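Local coordinates for hypothetical protein (Lactobacillus plantarum, PDB 2IAY), which is of unknown function but probably plays a part in amino-acid metabolism, at residues 23-26 with 27-31. Residues are numbered along the deposited sequence; the frame is centred on the assembly and turned at random.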
# COMPACT_ATOMS: atom_id res chain seq x y z
N VAL A 23 -6.23 -2.24 14.07
CA VAL A 23 -6.72 -1.45 12.95
C VAL A 23 -8.25 -1.31 13.00
O VAL A 23 -8.96 -2.26 13.27
CB VAL A 23 -6.23 -2.02 11.62
CG1 VAL A 23 -6.87 -3.39 11.29
CG2 VAL A 23 -6.47 -1.06 10.49
N LYS A 24 -8.73 -0.13 12.67
CA LYS A 24 -10.15 0.20 12.79
C LYS A 24 -10.74 0.54 11.43
O LYS A 24 -10.19 1.32 10.66
CB LYS A 24 -10.35 1.38 13.75
CG LYS A 24 -9.93 1.02 15.20
CD LYS A 24 -9.70 2.26 16.07
CE LYS A 24 -8.57 2.07 17.09
NZ LYS A 24 -7.27 2.02 16.39
N LYS A 25 -11.95 0.02 11.21
CA LYS A 25 -12.78 0.34 10.03
C LYS A 25 -12.84 1.83 9.79
O LYS A 25 -12.59 2.30 8.66
CB LYS A 25 -14.22 -0.21 10.28
CG LYS A 25 -15.26 0.24 9.28
CD LYS A 25 -16.69 -0.09 9.70
CE LYS A 25 -17.65 0.36 8.63
NZ LYS A 25 -19.02 -0.01 8.98
N TYR A 26 -13.19 2.61 10.81
CA TYR A 26 -13.43 4.03 10.57
C TYR A 26 -12.12 4.74 10.28
O TYR A 26 -12.12 5.75 9.59
CB TYR A 26 -14.17 4.70 11.74
CG TYR A 26 -15.58 4.17 11.96
CD1 TYR A 26 -16.44 3.89 10.92
CD2 TYR A 26 -16.03 3.95 13.26
CE1 TYR A 26 -17.74 3.37 11.20
CE2 TYR A 26 -17.25 3.50 13.54
CZ TYR A 26 -18.09 3.20 12.53
OH TYR A 26 -19.32 2.73 12.92
N THR A 27 -11.01 4.27 10.85
CA THR A 27 -9.72 4.85 10.55
C THR A 27 -9.31 4.56 9.10
O THR A 27 -8.82 5.45 8.38
CB THR A 27 -8.67 4.40 11.54
OG1 THR A 27 -9.15 4.72 12.84
CG2 THR A 27 -7.32 5.12 11.31
N LEU A 28 -9.52 3.32 8.65
CA LEU A 28 -9.27 2.99 7.24
C LEU A 28 -10.03 3.96 6.34
O LEU A 28 -9.50 4.52 5.37
CB LEU A 28 -9.62 1.54 6.91
CG LEU A 28 -8.68 0.50 7.51
CD1 LEU A 28 -9.31 -0.85 7.33
CD2 LEU A 28 -7.29 0.52 6.87
N MSE A 29 -11.31 4.16 6.63
CA MSE A 29 -12.17 5.05 5.84
C MSE A 29 -11.63 6.46 5.88
O MSE A 29 -11.58 7.16 4.88
CB MSE A 29 -13.61 5.04 6.39
CG MSE A 29 -14.27 3.71 6.13
SE MSE A 29 -16.06 3.63 6.85
CE MSE A 29 -16.64 2.08 5.78
N ASP A 30 -11.23 6.90 7.06
CA ASP A 30 -10.70 8.25 7.24
C ASP A 30 -9.42 8.49 6.43
O ASP A 30 -9.16 9.61 6.02
CB ASP A 30 -10.44 8.52 8.73
CG ASP A 30 -10.16 9.99 9.02
OD1 ASP A 30 -11.01 10.82 8.59
OD2 ASP A 30 -9.13 10.31 9.69
N LEU A 31 -8.64 7.45 6.18
CA LEU A 31 -7.40 7.55 5.39
C LEU A 31 -7.63 7.27 3.92
O LEU A 31 -6.65 7.23 3.17
CB LEU A 31 -6.33 6.60 5.96
CG LEU A 31 -5.49 7.14 7.12
CD1 LEU A 31 -4.53 8.20 6.71
CD2 LEU A 31 -6.28 7.65 8.32
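Three consecutive i to i+4 backbone hydrogen bonds tie K24, K25 and Y26 to L28, M29 and D30. L28 N reaches K24 O at 2.9 Å with a nearly straight N-H...O angle of 170°, whereas D30 N, also 2.9 Å from Y26 O, makes a more bent bond and sits out of the carbonyl plane. Between them, M29 N lies 3.0 Å from K25 O.

Outside this ladder, the selenomethionine M29 runs out alongside the Y26 ring, its SE 4.1 Å from CD1. At 85° off the ring normal, SE meets the ring edge rather than a face. The K25 chain, with CG anti to its own N (chi1 170°) and extended beyond, crosses M29 obliquely near its methyl end; the 3.5 Å between K25 CE and M29 CE is doubtful, since M29 has two conformers. Next to the helix start, V23 CG2 packs 4.0 Å from L28 CG, and L28 continues inward onto F41, L67 and I110. Salt bridges K24-D109 and D30-R108 link both ends of the short helix to the chain just after helix 92-107. The geometry is that of a short alpha-helix with L28 as its buried residue, K24 in the N-cap position and a Met-aromatic contact on its outer side.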